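Local coordinates for protein glycoside hydrolase family 81 (Clostridium thermocellum, PDB 6FOP) that probably hydrolyses beta-1,3-glucans such as laminarin, acting as a family 81 glucanase of the Clostridium thermocellum cellulosome, at residues A[164-168]-A[169-173]; A[85-88]-A[89-92]; A[61-65]-A[66-70]; A[519-522]-A[523-527]; A[454-458]-A[459-463]. One frame throughout, in Å; residues are numbered along the deposited sequence. Where two conformers were deposited one is given.

Contact 1 of 5, residues A[164-168]-A[169-173]; sequences GVTIN and GVNYG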
loop_
_atom_site.group_PDB
_atom_site.type_symbol
_atom_site.label_atom_id
_atom_site.label_comp_id
_atom_site.label_asym_id
_atom_site.label_seq_id
_atom_site.Cartn_x
_atom_site.Cartn_y
_atom_site.Cartn_z
ATOM N N GLY A 164 -31.200 -18.404 7.550
ATOM C CA GLY A 164 -31.093 -17.082 6.950
ATOM C C GLY A 164 -31.667 -16.080 7.924
ATOM O O GLY A 164 -32.822 -16.230 8.344
ATOM N N VAL A 165 -30.856 -15.103 8.328
ATOM C CA VAL A 165 -31.254 -14.137 9.325
ATOM C C VAL A 165 -31.030 -12.720 8.829
ATOM O O VAL A 165 -30.216 -12.475 7.934
ATOM C CB VAL A 165 -30.554 -14.359 10.688
ATOM C CG1 VAL A 165 -30.831 -15.786 11.184
ATOM C CG2 VAL A 165 -29.055 -14.107 10.619
ATOM N N THR A 166 -31.744 -11.781 9.430
ATOM C CA THR A 166 -31.584 -10.364 9.143
ATOM C C THR A 166 -31.466 -9.660 10.474
ATOM O O THR A 166 -32.316 -9.848 11.342
ATOM C CB THR A 166 -32.750 -9.801 8.340
ATOM O OG1 THR A 166 -33.038 -10.662 7.216
ATOM C CG2 THR A 166 -32.419 -8.377 7.834
ATOM N N ILE A 167 -30.402 -8.863 10.635
ATOM C CA ILE A 167 -30.161 -8.072 11.841
ATOM C C ILE A 167 -29.620 -6.719 11.429
ATOM O O ILE A 167 -28.735 -6.674 10.583
ATOM C CB ILE A 167 -29.235 -8.807 12.829
ATOM C CG1 ILE A 167 -29.208 -8.122 14.192
ATOM C CG2 ILE A 167 -27.828 -8.999 12.296
ATOM C CD1 ILE A 167 -30.442 -8.393 15.009
ATOM N N ASN A 168 -30.118 -5.630 12.009
ATOM C CA ASN A 168 -29.691 -4.286 11.607
ATOM C C ASN A 168 -29.815 -4.040 10.094
ATOM O O ASN A 168 -29.013 -3.311 9.506
ATOM C CB ASN A 168 -28.237 -4.024 12.086
ATOM C CG ASN A 168 -28.112 -4.040 13.602
ATOM O OD1 ASN A 168 -29.045 -3.644 14.302
ATOM N ND2 ASN A 168 -26.980 -4.501 14.118
ATOM N N GLY A 169 -30.785 -4.676 9.443
ATOM C CA GLY A 169 -30.978 -4.549 8.003
ATOM C C GLY A 169 -30.000 -5.325 7.147
ATOM O O GLY A 169 -30.052 -5.205 5.931
ATOM N N VAL A 170 -29.141 -6.146 7.768
ATOM C CA VAL A 170 -28.111 -6.901 7.067
ATOM C C VAL A 170 -28.514 -8.377 7.076
ATOM O O VAL A 170 -28.842 -8.931 8.139
ATOM C CB VAL A 170 -26.732 -6.741 7.756
ATOM C CG1 VAL A 170 -25.650 -7.496 6.995
ATOM C CG2 VAL A 170 -26.349 -5.268 7.860
ATOM N N ASN A 171 -28.539 -8.983 5.892
ATOM C CA ASN A 171 -28.837 -10.383 5.743
ATOM C C ASN A 171 -27.600 -11.238 5.902
ATOM O O ASN A 171 -26.551 -10.923 5.340
ATOM C CB ASN A 171 -29.484 -10.629 4.376
ATOM C CG ASN A 171 -30.773 -9.871 4.214
ATOM O OD1 ASN A 171 -31.744 -10.158 4.906
ATOM N ND2 ASN A 171 -30.775 -8.867 3.353
ATOM N N TYR A 172 -27.708 -12.298 6.715
ATOM C CA TYR A 172 -26.647 -13.269 6.903
ATOM C C TYR A 172 -27.151 -14.685 6.744
ATOM O O TYR A 172 -28.301 -14.994 7.052
ATOM C CB TYR A 172 -26.039 -13.172 8.298
ATOM C CG TYR A 172 -25.244 -11.937 8.590
ATOM C CD1 TYR A 172 -23.896 -11.893 8.305
ATOM C CD2 TYR A 172 -25.843 -10.829 9.188
ATOM C CE1 TYR A 172 -23.148 -10.782 8.634
ATOM C CE2 TYR A 172 -25.112 -9.691 9.495
ATOM C CZ TYR A 172 -23.760 -9.678 9.213
ATOM O OH TYR A 172 -23.017 -8.553 9.504
ATOM N N GLY A 173 -26.235 -15.551 6.316
ATOM C CA GLY A 173 -26.411 -16.988 6.393
ATOM C C GLY A 173 -25.578 -17.517 7.540
ATOM O O GLY A 173 -24.433 -17.095 7.718
#
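Tyr172 and its cross-strand neighbours Val165 and Ile167 share one face of a tight hairpin. At the root of the tyrosine, CB lies 3.9 Å from Val165 CG2. With CG turned to the side of the backbone N (chi1 -69°), the ring leans toward the turn, and CD2 and CE2 approach Ile167 CG2 obliquely, the nearer, CE2, at 4.0 Å. Beyond them the hydroxyl bonds to the carboxylate of Asp88, while the ring meets Phe89 edge-to-face. The strands are antiparallel and joined by a type I' turn from Ile167 to Val170, with Asn168 and Gly169 at its two corners, both at positive phi: a beta hairpin with a two-residue loop. Val165 and Tyr172 form a hydrogen-bonded pair, N of Tyr172 to O of Val165 at 2.8 Å; Ile167 and Val170 form another beside the turn. On the reverse face, Thr166 and Asn171 run side by side, and the threonine OG1 donates to Asn171 OD1 at 2.7 Å, next to strand 152-155.

Contact 2 of 5, residues A[85-88]-A[89-92]; sequences HKND and FTVG
Asp88 OD1 is gripped by two side chains: Lys86 NZ, 2.7 Å away in a salt bridge on the syn lone pair, and the amide of Asn168. The other oxygen, OD2, also takes the backbone N of Lys71, so the buried carboxylate is well satisfied and probably stays charged. On the other side of its peptide link, Phe89 has CG between its backbone N and carbonyl carbon (chi1 55°), which folds the ring back beside Asp88, CD2 standing 3.8 Å from Asp88 C. Val91 CG2 meets the ring at its edge, in plane, and Phe147 meets it with the ring planes inclined at about 50°. Asn87 extends from the backbone on a different course: its side chain crosses that of Thr90 at about a right angle, with Asn87 CG 3.5 Å from Thr90 OG1, and both touch Glu68. Asp88 and Phe89 bond through their backbones to the same residue, Val69, on the neighbouring antiparallel strand, which makes the start of strand 89-93 a classic beta bulge.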
loop_
_atom_site.group_PDB
_atom_site.type_symbol
_atom_site.label_atom_id
_atom_site.label_comp_id
_atom_site.label_asym_id
_atom_site.label_seq_id
_atom_site.Cartn_x
_atom_site.Cartn_y
_atom_site.Cartn_z
ATOM N N HIS A 85 -16.867 -0.216 11.928
ATOM C CA HIS A 85 -17.248 -1.529 12.449
ATOM C C HIS A 85 -18.379 -1.369 13.473
ATOM O O HIS A 85 -18.311 -0.500 14.347
ATOM C CB HIS A 85 -16.062 -2.228 13.107
ATOM C CG HIS A 85 -16.463 -3.434 13.898
ATOM N ND1 HIS A 85 -16.867 -4.618 13.316
ATOM C CD2 HIS A 85 -16.594 -3.598 15.239
ATOM C CE1 HIS A 85 -17.241 -5.458 14.269
ATOM N NE2 HIS A 85 -17.049 -4.877 15.442
ATOM N N LYS A 86 -19.391 -2.222 13.356
ATOM C CA LYS A 86 -20.415 -2.391 14.386
ATOM C C LYS A 86 -20.679 -3.883 14.564
ATOM O O LYS A 86 -20.471 -4.684 13.663
ATOM C CB LYS A 86 -21.711 -1.621 14.037
ATOM C CG LYS A 86 -22.278 -1.981 12.679
ATOM C CD LYS A 86 -23.761 -1.857 12.549
ATOM C CE LYS A 86 -24.170 -1.909 11.112
ATOM N NZ LYS A 86 -24.494 -3.246 10.607
ATOM N N ASN A 87 -21.140 -4.233 15.753
ATOM C CA ASN A 87 -21.511 -5.608 16.121
ATOM C C ASN A 87 -22.910 -5.944 15.638
ATOM O O ASN A 87 -23.902 -5.463 16.215
ATOM C CB ASN A 87 -21.408 -5.722 17.644
ATOM C CG ASN A 87 -21.747 -7.094 18.183
ATOM O OD1 ASN A 87 -21.292 -8.103 17.695
ATOM N ND2 ASN A 87 -22.530 -7.110 19.255
ATOM N N ASP A 88 -23.022 -6.745 14.578
ATOM C CA ASP A 88 -24.329 -7.294 14.208
ATOM C C ASP A 88 -24.569 -8.548 15.041
ATOM O O ASP A 88 -25.681 -8.752 15.551
ATOM C CB ASP A 88 -24.407 -7.577 12.695
ATOM C CG ASP A 88 -24.445 -6.308 11.848
ATOM O OD1 ASP A 88 -24.949 -5.257 12.321
ATOM O OD2 ASP A 88 -23.951 -6.362 10.672
ATOM N N PHE A 89 -23.561 -9.398 15.189
ATOM C CA PHE A 89 -23.634 -10.505 16.153
ATOM C C PHE A 89 -22.238 -10.870 16.599
ATOM O O PHE A 89 -21.247 -10.682 15.847
ATOM C CB PHE A 89 -24.365 -11.741 15.599
ATOM C CG PHE A 89 -23.800 -12.255 14.327
ATOM C CD1 PHE A 89 -22.785 -13.221 14.353
ATOM C CD2 PHE A 89 -24.302 -11.846 13.111
ATOM C CE1 PHE A 89 -22.270 -13.734 13.174
ATOM C CE2 PHE A 89 -23.786 -12.336 11.930
ATOM C CZ PHE A 89 -22.785 -13.308 11.962
ATOM N N THR A 90 -22.136 -11.419 17.807
ATOM C CA THR A 90 -20.885 -11.922 18.311
ATOM C C THR A 90 -20.909 -13.455 18.262
ATOM O O THR A 90 -21.858 -14.093 18.752
ATOM C CB THR A 90 -20.620 -11.396 19.745
ATOM O OG1 THR A 90 -20.408 -9.972 19.692
ATOM C CG2 THR A 90 -19.440 -12.034 20.350
ATOM N N VAL A 91 -19.878 -14.037 17.661
ATOM C CA VAL A 91 -19.682 -15.476 17.645
ATOM C C VAL A 91 -18.957 -15.814 18.928
ATOM O O VAL A 91 -17.767 -15.565 19.064
ATOM C CB VAL A 91 -18.870 -15.924 16.418
ATOM C CG1 VAL A 91 -18.584 -17.420 16.450
ATOM C CG2 VAL A 91 -19.597 -15.569 15.130
ATOM N N GLY A 92 -19.723 -16.387 19.869
ATOM C CA GLY A 92 -19.221 -16.816 21.164
ATOM C C GLY A 92 -19.296 -18.334 21.290
ATOM O O GLY A 92 -19.498 -19.055 20.301
#

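Contact 3 of 5, residues A[61-65]-A[66-70]; sequences KFKAE and GIEVG
The beta hairpin of strands 59-63 and 66-70 carries a charged cluster on one face and an apolar pair on the other. Its strands are antiparallel, and Lys61 and Glu68 form a hydrogen-bonded pair in which Glu68 N reaches Lys61 O at 2.8 Å. Their side chains lie alongside each other, Lys61 CE 3.6 Å from Glu68 OE1. The chain of Lys61 bends at chi3 (76°), and its ammonium group binds a water at 2.7 Å from NZ; the same water donates to Glu68 OE2, also at 2.7 Å. Lys63 comes across Glu68 at about a right angle, and its NZ forms a salt bridge to OE2 at 2.8 Å on the anti lone pair. OE2 is thus held by Lys63 and the water, OE1 by His85 NE2, and the two lysines probably stabilise the negative charge. On the reverse face Phe62 and Ile67 point the same way, with Phe62 CE2 3.5 Å from Ile67 CG1 and Ile67 CG2 over one face of the ring. This apolar pair packs on Met116 of strand 111-118, and on Leu127 and Ile123 of strand 121-128, so it lies between two facing antiparallel sheets. Within its own sheet, strand 66-70 runs between strand 59-63 and strand 89-93.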
loop_
_atom_site.group_PDB
_atom_site.type_symbol
_atom_site.label_atom_id
_atom_site.label_comp_id
_atom_site.label_asym_id
_atom_site.label_seq_id
_atom_site.Cartn_x
_atom_site.Cartn_y
_atom_site.Cartn_z
ATOM N N LYS A 61 -14.326 -7.765 15.385
ATOM C CA LYS A 61 -13.535 -7.327 16.523
ATOM C C LYS A 61 -13.497 -8.420 17.555
ATOM O O LYS A 61 -14.546 -8.954 17.938
ATOM C CB LYS A 61 -14.093 -6.041 17.140
ATOM C CG LYS A 61 -13.130 -5.439 18.174
ATOM C CD LYS A 61 -13.639 -4.162 18.820
ATOM C CE LYS A 61 -14.707 -4.459 19.840
ATOM N NZ LYS A 61 -15.203 -3.191 20.446
ATOM N N PHE A 62 -12.303 -8.757 18.030
ATOM C CA PHE A 62 -12.154 -9.753 19.103
ATOM C C PHE A 62 -12.377 -9.070 20.445
ATOM O O PHE A 62 -12.026 -7.911 20.623
ATOM C CB PHE A 62 -10.764 -10.398 19.052
ATOM C CG PHE A 62 -10.562 -11.267 17.837
ATOM C CD1 PHE A 62 -10.141 -10.715 16.631
ATOM C CD2 PHE A 62 -10.801 -12.647 17.897
ATOM C CE1 PHE A 62 -9.986 -11.503 15.513
ATOM C CE2 PHE A 62 -10.650 -13.432 16.766
ATOM C CZ PHE A 62 -10.222 -12.859 15.579
ATOM N N LYS A 63 -13.021 -9.792 21.359
ATOM C CA LYS A 63 -13.277 -9.345 22.739
ATOM C C LYS A 63 -13.392 -10.571 23.623
ATOM O O LYS A 63 -13.349 -11.689 23.126
ATOM C CB LYS A 63 -14.524 -8.456 22.816
ATOM C CG LYS A 63 -15.805 -9.130 22.356
ATOM C CD LYS A 63 -16.975 -8.172 22.388
ATOM C CE LYS A 63 -18.285 -8.869 22.037
ATOM N NZ LYS A 63 -19.391 -7.881 21.920
ATOM N N ALA A 64 -13.488 -10.365 24.936
ATOM C CA ALA A 64 -13.520 -11.498 25.851
ATOM C C ALA A 64 -14.566 -12.572 25.483
ATOM O O ALA A 64 -14.276 -13.765 25.571
ATOM C CB ALA A 64 -13.685 -11.006 27.286
ATOM N N GLU A 65 -15.751 -12.155 25.041
ATOM C CA GLU A 65 -16.853 -13.084 24.724
ATOM C C GLU A 65 -16.588 -13.887 23.443
ATOM O O GLU A 65 -17.067 -15.008 23.289
ATOM C CB GLU A 65 -18.174 -12.296 24.557
ATOM C CG GLU A 65 -19.383 -13.159 24.186
ATOM C CD GLU A 65 -20.642 -12.378 23.916
ATOM O OE1 GLU A 65 -20.619 -11.125 23.950
ATOM O OE2 GLU A 65 -21.669 -13.033 23.641
ATOM N N GLY A 66 -15.880 -13.300 22.483
ATOM C CA GLY A 66 -15.741 -13.948 21.182
ATOM C C GLY A 66 -15.415 -12.957 20.086
ATOM O O GLY A 66 -14.671 -11.982 20.315
ATOM N N ILE A 67 -16.002 -13.188 18.909
ATOM C CA ILE A 67 -15.684 -12.415 17.704
ATOM C C ILE A 67 -16.907 -11.654 17.214
ATOM O O ILE A 67 -17.893 -12.262 16.743
ATOM C CB ILE A 67 -15.166 -13.317 16.548
ATOM C CG1 ILE A 67 -14.058 -14.288 16.996
ATOM C CG2 ILE A 67 -14.658 -12.423 15.420
ATOM C CD1 ILE A 67 -14.526 -15.680 17.366
ATOM N N GLU A 68 -16.872 -10.321 17.317
ATOM C CA GLU A 68 -17.929 -9.510 16.732
ATOM C C GLU A 68 -17.825 -9.607 15.223
ATOM O O GLU A 68 -16.718 -9.557 14.689
ATOM C CB GLU A 68 -17.833 -8.033 17.113
ATOM C CG GLU A 68 -17.913 -7.768 18.603
ATOM C CD GLU A 68 -18.079 -6.305 18.945
ATOM O OE1 GLU A 68 -17.750 -5.441 18.110
ATOM O OE2 GLU A 68 -18.508 -6.010 20.090
ATOM N N VAL A 69 -18.965 -9.678 14.569
ATOM C CA VAL A 69 -19.117 -9.705 13.124
ATOM C C VAL A 69 -20.081 -8.605 12.720
ATOM O O VAL A 69 -21.156 -8.450 13.339
ATOM C CB VAL A 69 -19.667 -11.052 12.631
ATOM C CG1 VAL A 69 -19.881 -11.042 11.121
ATOM C CG2 VAL A 69 -18.773 -12.209 13.047
ATOM N N GLY A 70 -19.745 -7.850 11.676
ATOM C CA GLY A 70 -20.685 -6.864 11.161
ATOM C C GLY A 70 -20.439 -6.480 9.720
ATOM O O GLY A 70 -19.369 -6.756 9.156
HETATM O O HOH W 1 -17.333 -4.246 21.816
#

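Contact 4 of 5, residues A[519-522]-A[523-527]; sequences LGIY and LYTTE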
loop_
_atom_site.group_PDB
_atom_site.type_symbol
_atom_site.label_atom_id
_atom_site.label_comp_id
_atom_site.label_asym_id
_atom_site.label_seq_id
_atom_site.Cartn_x
_atom_site.Cartn_y
_atom_site.Cartn_z
ATOM N N LEU A 519 9.401 -6.803 -8.726
ATOM C CA LEU A 519 8.759 -6.481 -7.444
ATOM C C LEU A 519 8.367 -5.004 -7.430
ATOM O O LEU A 519 7.231 -4.640 -7.081
ATOM C CB LEU A 519 9.708 -6.794 -6.289
ATOM C CG LEU A 519 9.353 -6.239 -4.898
ATOM C CD1 LEU A 519 8.125 -6.909 -4.315
ATOM C CD2 LEU A 519 10.542 -6.341 -3.958
ATOM N N GLY A 520 9.311 -4.138 -7.768
ATOM C CA GLY A 520 9.032 -2.706 -7.830
ATOM C C GLY A 520 7.908 -2.364 -8.784
ATOM O O GLY A 520 7.053 -1.521 -8.469
ATOM N N ILE A 521 7.924 -2.970 -9.968
ATOM C CA ILE A 521 6.900 -2.723 -10.970
ATOM C C ILE A 521 5.542 -3.154 -10.445
ATOM O O ILE A 521 4.543 -2.452 -10.615
ATOM C CB ILE A 521 7.269 -3.325 -12.335
ATOM C CG1 ILE A 521 8.516 -2.615 -12.874
ATOM C CG2 ILE A 521 6.099 -3.247 -13.311
ATOM C CD1 ILE A 521 9.101 -3.232 -14.119
ATOM N N TYR A 522 5.498 -4.315 -9.811
ATOM C CA TYR A 522 4.273 -4.806 -9.156
ATOM C C TYR A 522 3.721 -3.809 -8.137
ATOM O O TYR A 522 2.536 -3.403 -8.165
ATOM C CB TYR A 522 4.556 -6.182 -8.520
ATOM C CG TYR A 522 3.573 -6.627 -7.437
ATOM C CD1 TYR A 522 2.274 -6.998 -7.764
ATOM C CD2 TYR A 522 3.927 -6.624 -6.098
ATOM C CE1 TYR A 522 1.365 -7.393 -6.789
ATOM C CE2 TYR A 522 3.006 -6.994 -5.123
ATOM C CZ TYR A 522 1.749 -7.377 -5.473
ATOM O OH TYR A 522 0.853 -7.738 -4.491
ATOM N N LEU A 523 4.586 -3.402 -7.210
ATOM C CA LEU A 523 4.159 -2.465 -6.161
ATOM C C LEU A 523 3.724 -1.127 -6.710
ATOM O O LEU A 523 2.678 -0.594 -6.339
ATOM C CB LEU A 523 5.262 -2.301 -5.118
ATOM C CG LEU A 523 5.667 -3.575 -4.370
ATOM C CD1 LEU A 523 6.982 -3.374 -3.622
ATOM C CD2 LEU A 523 4.563 -3.989 -3.391
ATOM N N TYR A 524 4.575 -0.553 -7.550
ATOM C CA TYR A 524 4.329 0.755 -8.124
ATOM C C TYR A 524 3.045 0.793 -8.930
ATOM O O TYR A 524 2.179 1.655 -8.725
ATOM C CB TYR A 524 5.528 1.130 -9.016
ATOM C CG TYR A 524 5.362 2.419 -9.791
ATOM C CD1 TYR A 524 5.649 3.656 -9.224
ATOM C CD2 TYR A 524 4.883 2.401 -11.087
ATOM C CE1 TYR A 524 5.468 4.831 -9.954
ATOM C CE2 TYR A 524 4.728 3.569 -11.818
ATOM C CZ TYR A 524 5.013 4.779 -11.248
ATOM O OH TYR A 524 4.842 5.920 -11.983
ATOM N N THR A 525 2.911 -0.133 -9.870
ATOM C CA THR A 525 1.767 -0.135 -10.760
ATOM C C THR A 525 0.470 -0.330 -9.984
ATOM O O THR A 525 -0.528 0.347 -10.217
ATOM C CB THR A 525 1.966 -1.208 -11.841
ATOM O OG1 THR A 525 3.228 -0.981 -12.527
ATOM C CG2 THR A 525 0.855 -1.169 -12.851
ATOM N N THR A 526 0.504 -1.267 -9.029
ATOM C CA THR A 526 -0.714 -1.555 -8.279
ATOM C C THR A 526 -1.079 -0.373 -7.360
ATOM O O THR A 526 -2.238 0.055 -7.344
ATOM C CB THR A 526 -0.561 -2.834 -7.476
ATOM O OG1 THR A 526 -0.192 -3.919 -8.333
ATOM C CG2 THR A 526 -1.895 -3.172 -6.802
ATOM N N GLU A 527 -0.110 0.182 -6.610
ATOM C CA GLU A 527 -0.428 1.317 -5.761
ATOM C C GLU A 527 -0.992 2.485 -6.544
ATOM O O GLU A 527 -1.957 3.128 -6.111
ATOM C CB GLU A 527 0.762 1.709 -4.876
ATOM C CG GLU A 527 0.360 2.649 -3.746
ATOM C CD GLU A 527 0.683 2.183 -2.331
ATOM O OE1 GLU A 527 1.503 1.242 -2.154
ATOM O OE2 GLU A 527 0.069 2.743 -1.387
#
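Backbone N-H groups four residues on donate to the carbonyls of Leu519, Gly520, Ile521 and Tyr522, as in a regular alpha-helix, with Leu523 N 2.9 Å from Leu519 O and Tyr524 N 2.8 Å from Gly520 O. One turn apart, the side chains of Leu519 and Leu523 meet through their CD1 methyls at 3.8 Å. The other branch of Leu523, CD2, lies against the ring of Tyr522, 3.8 Å from CE2; the two branches thus touch different neighbours, and outside the segments the leucine reaches Trp501 and Phe470. Tyr522 also stacks on Trp232, and its ring meets that of Phe470 steeply. The segments belong to helix 514-534 in the C-terminal domain, whose clan is consistent with an (alpha/alpha)6 barrel of paired helices, and here the helix is buried on several sides, by strand 223-235 as well as helix 494-511. Thr526 turns its hydroxyl back on the helix: with OG1 beside its own backbone N (chi1 -56°), OG1 donates to Tyr522 O at 2.8 Å. That carbonyl also accepts Thr526 N, at 3.1 Å, and the two donors come from opposite faces of the carbonyl plane. Tyr524 packs on Ile498 and Ile505 of helix 494-511, and its OH bonds to Ala584 O.

Contact 5 of 5, residues A[454-458]-A[459-463]; sequences IANWD and RNDTR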
loop_
_atom_site.group_PDB
_atom_site.type_symbol
_atom_site.label_atom_id
_atom_site.label_comp_id
_atom_site.label_asym_id
_atom_site.label_seq_id
_atom_site.Cartn_x
_atom_site.Cartn_y
_atom_site.Cartn_z
ATOM N N ILE A 454 10.767 -3.567 4.108
ATOM C CA ILE A 454 9.499 -2.963 3.710
ATOM C C ILE A 454 8.709 -3.760 2.689
ATOM O O ILE A 454 7.491 -3.596 2.610
ATOM C CB ILE A 454 9.685 -1.525 3.206
ATOM C CG1 ILE A 454 10.474 -1.446 1.875
ATOM C CG2 ILE A 454 10.328 -0.694 4.320
ATOM C CD1 ILE A 454 10.570 -0.033 1.312
ATOM N N ALA A 455 9.379 -4.651 1.967
ATOM C CA ALA A 455 8.840 -5.287 0.761
ATOM C C ALA A 455 9.563 -6.608 0.445
ATOM O O ALA A 455 9.879 -6.889 -0.690
ATOM C CB ALA A 455 8.891 -4.331 -0.416
ATOM N N ASN A 456 9.742 -7.449 1.469
ATOM C CA ASN A 456 10.377 -8.749 1.247
ATOM C C ASN A 456 9.498 -9.575 0.273
ATOM O O ASN A 456 8.292 -9.738 0.497
ATOM C CB ASN A 456 10.575 -9.503 2.552
ATOM C CG ASN A 456 11.311 -10.813 2.373
ATOM O OD1 ASN A 456 12.007 -11.041 1.376
ATOM N ND2 ASN A 456 11.101 -11.717 3.316
ATOM N N TRP A 457 10.114 -10.091 -0.764
ATOM C CA TRP A 457 9.470 -10.875 -1.836
ATOM C C TRP A 457 9.678 -12.388 -1.651
ATOM O O TRP A 457 9.097 -13.169 -2.397
ATOM C CB TRP A 457 10.047 -10.452 -3.197
ATOM C CG TRP A 457 11.510 -10.771 -3.324
ATOM C CD1 TRP A 457 12.042 -11.905 -3.841
ATOM C CD2 TRP A 457 12.605 -9.987 -2.866
ATOM N NE1 TRP A 457 13.400 -11.879 -3.772
ATOM C CE2 TRP A 457 13.783 -10.711 -3.166
ATOM C CE3 TRP A 457 12.722 -8.721 -2.257
ATOM C CZ2 TRP A 457 15.052 -10.224 -2.862
ATOM C CZ3 TRP A 457 13.974 -8.258 -1.942
ATOM C CH2 TRP A 457 15.124 -9.001 -2.253
ATOM N N ASP A 458 10.557 -12.775 -0.729
ATOM C CA ASP A 458 11.007 -14.161 -0.603
ATOM C C ASP A 458 10.357 -14.783 0.642
ATOM O O ASP A 458 10.746 -14.506 1.787
ATOM C CB ASP A 458 12.520 -14.201 -0.507
ATOM C CG ASP A 458 13.065 -15.620 -0.414
ATOM O OD1 ASP A 458 12.287 -16.605 -0.294
ATOM O OD2 ASP A 458 14.299 -15.767 -0.476
ATOM N N ARG A 459 9.383 -15.645 0.385
ATOM C CA ARG A 459 8.602 -16.257 1.460
ATOM C C ARG A 459 9.440 -17.207 2.301
ATOM O O ARG A 459 9.030 -17.567 3.403
ATOM C CB ARG A 459 7.419 -17.021 0.892
ATOM C CG ARG A 459 6.454 -16.179 0.094
ATOM C CD ARG A 459 5.364 -17.042 -0.519
ATOM N NE ARG A 459 4.519 -16.305 -1.460
ATOM C CZ ARG A 459 3.533 -15.512 -1.091
ATOM N NH1 ARG A 459 3.286 -15.307 0.217
ATOM N NH2 ARG A 459 2.798 -14.893 -2.014
ATOM N N ASN A 460 10.590 -17.629 1.783
ATOM C CA ASN A 460 11.470 -18.524 2.530
ATOM C C ASN A 460 12.513 -17.780 3.358
ATOM O O ASN A 460 13.220 -18.405 4.128
ATOM C CB ASN A 460 12.161 -19.508 1.585
ATOM C CG ASN A 460 11.184 -20.479 0.940
ATOM O OD1 ASN A 460 11.276 -20.760 -0.250
ATOM N ND2 ASN A 460 10.228 -20.972 1.721
ATOM N N ASP A 461 12.568 -16.450 3.230
ATOM C CA ASP A 461 13.489 -15.649 4.028
ATOM C C ASP A 461 12.709 -15.192 5.250
ATOM O O ASP A 461 11.931 -14.219 5.169
ATOM C CB ASP A 461 14.014 -14.457 3.239
ATOM C CG ASP A 461 14.937 -13.576 4.062
ATOM O OD1 ASP A 461 15.170 -13.796 5.274
ATOM O OD2 ASP A 461 15.450 -12.631 3.471
ATOM N N THR A 462 12.934 -15.876 6.363
ATOM C CA THR A 462 12.153 -15.688 7.583
ATOM C C THR A 462 12.571 -14.497 8.432
ATOM O O THR A 462 11.962 -14.237 9.473
ATOM C CB THR A 462 12.232 -16.953 8.477
ATOM O OG1 THR A 462 13.599 -17.182 8.859
ATOM C CG2 THR A 462 11.712 -18.163 7.751
ATOM N N ARG A 463 13.581 -13.743 7.989
ATOM C CA ARG A 463 14.052 -12.601 8.776
ATOM C C ARG A 463 13.096 -11.415 8.721
ATOM O O ARG A 463 13.112 -10.573 9.607
ATOM C CB ARG A 463 15.421 -12.140 8.265
ATOM C CG ARG A 463 16.523 -13.180 8.411
ATOM C CD ARG A 463 17.815 -12.734 7.731
ATOM N NE ARG A 463 17.587 -12.538 6.296
ATOM C CZ ARG A 463 18.442 -11.986 5.442
ATOM N NH1 ARG A 463 19.637 -11.571 5.852
ATOM N NH2 ARG A 463 18.086 -11.849 4.175
#
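Asn456, Asp458 and Asp461 all carry CG anti to the backbone N (chi1 -176°, -178° and 178°), which sends their polar ends forward along the chain that follows helix 440-455. The result is two Asx turns with a type I beta turn, from Asp458 to Asp461, between them. In the first Asx turn Asn456 OD1 accepts Asp458 N at 3.1 Å, from above the amide plane. The amide's ND2 makes weak bonds to Asp461 O, at 3.2 Å, and to Asp458 O; its stronger partner is Phe464 O. The beta turn is closed by Asp461 N donating to Asp458 O at 3.0 Å. Asp458 OD1 takes Asn460 N at 2.9 Å from above the carboxylate plane, tying the side chain to the middle of the turn. Arg459, at the exposed corner, reaches away to a salt bridge with Asp109, and Lys452 of the preceding helix pairs with Asp461. The second Asx turn has Asp461 OD1 accepting Arg463 N. The guanidinium of Arg463 also grips this carboxylate side-on and in its own plane, NE bonding to Asp461 OD1 at 2.9 Å and NH2 to Asp461 OD2 at 2.8 Å.

In the fold
The five contacts form two groups. Contacts 1, 2 and 3 adjoin in the beta-rich N-terminal part: contacts 2 and 3 have centres about 6 Å apart and share a sheet, while the carboxylate of Asp88 ties contact 2 to contact 1, and Tyr172 CE1 comes 4.1 Å from Val69 CG1 to join contacts 1 and 3. Contacts 4 and 5 lie in the C-terminal glycosidase domain, where Leu519 CD2 packs 3.6 Å from Trp457 CE3. Contact 3 is about 21 Å from contact 5 at the nearest atoms. The side chains of Leu523 and Asn456 lie about 8 and 10 Å from bound calcium, probably the ion whose site includes Phe470, a residue that touches contact 4.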